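Local coordinates for protein phosphotriesterase, putative (Deinococcus radiodurans, PDB 4J35) that probably hydrolyses lactones with a pair of divalent metal ions, and is here a variant engineered for organophosphate hydrolysis, at residues R258-H263 with V315-R320. The protein carries 7 engineered substitutions. Residues are numbered along the deposited sequence; the frame is centred on the assembly and turned at random.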
loop_
_atom_site.group_PDB
_atom_site.type_symbol
_atom_site.label_atom_id
_atom_site.label_comp_id
_atom_site.label_asym_id
_atom_site.label_seq_id
_atom_site.Cartn_x
_atom_site.Cartn_y
_atom_site.Cartn_z
ATOM N N ARG A 258 10.894 4.548 -11.597
ATOM C CA ARG A 258 10.731 3.466 -10.628
ATOM C C ARG A 258 10.409 3.910 -9.192
ATOM O O ARG A 258 10.448 3.090 -8.276
ATOM C CB ARG A 258 11.989 2.615 -10.595
ATOM C CG ARG A 258 12.381 2.118 -11.991
ATOM C CD ARG A 258 11.464 1.007 -12.457
ATOM N NE ARG A 258 11.446 0.877 -13.918
ATOM C CZ ARG A 258 12.271 0.109 -14.628
ATOM N NH1 ARG A 258 13.198 -0.634 -14.032
ATOM N NH2 ARG A 258 12.164 0.077 -15.949
ATOM N N LEU A 259 10.080 5.203 -9.012
ATOM C CA LEU A 259 9.801 5.742 -7.680
ATOM C C LEU A 259 8.341 6.159 -7.564
ATOM O O LEU A 259 7.806 6.805 -8.481
ATOM C CB LEU A 259 10.654 6.991 -7.408
ATOM C CG LEU A 259 12.177 6.827 -7.527
ATOM C CD1 LEU A 259 12.835 8.187 -7.548
ATOM C CD2 LEU A 259 12.742 5.957 -6.384
ATOM N N LEU A 260 7.708 5.788 -6.449
ATOM C CA LEU A 260 6.332 6.193 -6.194
ATOM C C LEU A 260 6.202 6.808 -4.806
ATOM O O LEU A 260 7.069 6.649 -3.964
ATOM C CB LEU A 260 5.379 5.009 -6.349
ATOM C CG LEU A 260 5.244 4.546 -7.798
ATOM C CD1 LEU A 260 6.231 3.383 -8.099
ATOM C CD2 LEU A 260 3.814 4.145 -8.087
ATOM N N LEU A 261 5.094 7.508 -4.589
ATOM C CA LEU A 261 4.932 8.372 -3.400
ATOM C C LEU A 261 3.559 8.180 -2.758
ATOM O O LEU A 261 2.556 8.207 -3.443
ATOM C CB LEU A 261 5.063 9.844 -3.795
ATOM C CG LEU A 261 6.325 10.286 -4.540
ATOM C CD1 LEU A 261 6.139 11.750 -5.018
ATOM C CD2 LEU A 261 7.570 10.172 -3.684
ATOM N N SER A 262 3.520 7.952 -1.445
ATOM C CA SER A 262 2.230 7.844 -0.736
ATOM C C SER A 262 2.392 8.142 0.739
ATOM O O SER A 262 3.501 8.454 1.176
ATOM C CB SER A 262 1.606 6.482 -0.920
ATOM O OG SER A 262 0.287 6.627 -1.369
ATOM N N HIS A 263 1.275 8.084 1.482
ATOM C CA HIS A 263 1.286 8.394 2.903
ATOM C C HIS A 263 1.102 7.223 3.871
ATOM O O HIS A 263 1.438 7.361 5.067
ATOM C CB HIS A 263 0.167 9.419 3.242
ATOM C CG HIS A 263 0.068 10.552 2.276
ATOM N ND1 HIS A 263 -0.675 10.487 1.117
ATOM C CD2 HIS A 263 0.579 11.804 2.328
ATOM C CE1 HIS A 263 -0.628 11.662 0.503
ATOM N NE2 HIS A 263 0.130 12.471 1.219
ATOM N N VAL A 315 1.732 9.800 -11.941
ATOM C CA VAL A 315 0.749 9.387 -12.951
ATOM C C VAL A 315 1.311 8.268 -13.871
ATOM O O VAL A 315 0.653 7.248 -14.059
ATOM C CB VAL A 315 0.314 10.584 -13.852
ATOM C CG1 VAL A 315 -0.711 10.141 -14.892
ATOM C CG2 VAL A 315 -0.265 11.754 -12.988
ATOM N N GLY A 316 2.495 8.506 -14.418
ATOM C CA GLY A 316 3.112 7.574 -15.360
ATOM C C GLY A 316 3.338 6.214 -14.720
ATOM O O GLY A 316 2.943 5.191 -15.268
ATOM N N ASN A 317 3.978 6.200 -13.561
ATOM C CA ASN A 317 4.292 4.930 -12.907
ATOM C C ASN A 317 3.064 4.139 -12.476
ATOM O O ASN A 317 2.977 2.941 -12.721
ATOM C CB ASN A 317 5.263 5.131 -11.752
ATOM C CG ASN A 317 6.581 5.683 -12.208
ATOM O OD1 ASN A 317 6.892 5.685 -13.420
ATOM N ND2 ASN A 317 7.416 6.080 -11.259
ATOM N N PRO A 318 2.100 4.784 -11.791
ATOM C CA PRO A 318 0.896 4.031 -11.450
ATOM C C PRO A 318 0.156 3.488 -12.671
ATOM O O PRO A 318 -0.436 2.422 -12.553
ATOM C CB PRO A 318 0.014 5.078 -10.731
ATOM C CG PRO A 318 0.970 6.144 -10.297
ATOM C CD PRO A 318 2.113 6.139 -11.216
ATOM N N ALA A 319 0.161 4.196 -13.807
ATOM C CA ALA A 319 -0.566 3.713 -14.982
ATOM C C ALA A 319 0.060 2.391 -15.427
ATOM O O ALA A 319 -0.623 1.415 -15.767
ATOM C CB ALA A 319 -0.478 4.727 -16.111
ATOM N N ARG A 320 1.374 2.369 -15.372
ATOM C CA ARG A 320 2.150 1.219 -15.826
ATOM C C ARG A 320 2.044 0.053 -14.802
ATOM O O ARG A 320 1.781 -1.102 -15.132
ATOM C CB ARG A 320 3.606 1.683 -16.019
ATOM C CG ARG A 320 4.616 0.609 -16.425
ATOM C CD ARG A 320 5.370 0.081 -15.207
ATOM N NE ARG A 320 6.064 1.121 -14.433
ATOM C CZ ARG A 320 6.738 0.880 -13.308
ATOM N NH1 ARG A 320 6.807 -0.365 -12.856
ATOM N NH2 ARG A 320 7.330 1.875 -12.640
#
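Asn317 makes the one hydrogen bond between strand 259-261 and helix 315-320. Its ND2 donates to the backbone O of Leu259 over 2.9 Å. The bond is bent, with an N-H...O angle of 137°. The carbonyl oxygen lies almost in the Asn317 amide plane, but ND2 sits above the carbonyl plane. CG of Asn317 stands anti to its own carbonyl carbon (chi1 -62°), which sends the amide across to the strand. ND2 also donates to Ala256 O, and OD1 accepts from Gln312 NE2, so partners on both ends of the amide fix its flip. A leucine here would probably leave the O of buried Leu259, and Ala256 O, without this donor.

The apolar part lies beside this bond. Leu260 brings its branched end against the helix, with CG 4.0 Å from Asn317 CB. Leu260 CD2 also meets the Pro318 ring, 4.1 Å from Pro318 CD and close to its CG. Leu260 and Pro318 run past each other in opposite directions.

Two arginines meet at the margin. Arg320 NH2 comes to 4.2 Å from Arg258 CD. Arg320 NH2 is also 4.4 Å from Arg258 NE, so two like charges are close. Arg320 is held by other partners: NH2 bonds to Ser223 OG and NH1 to Ala198 O. Asn317 OD1 lies at the edge of its guanidinium, in plane.

The strand and helix axes cross at 102°, 8.5 Å apart at closest. This is the packing of the C-terminal helix 307-322 on a strand of the TIM barrel. Strand 259-261 pairs in parallel with strand 223-226, and Leu259 turns to helix 240-251 on its other side. Pro318 also touches Thr18 of strand 17-26, which carries the metal ligands His21 and His23.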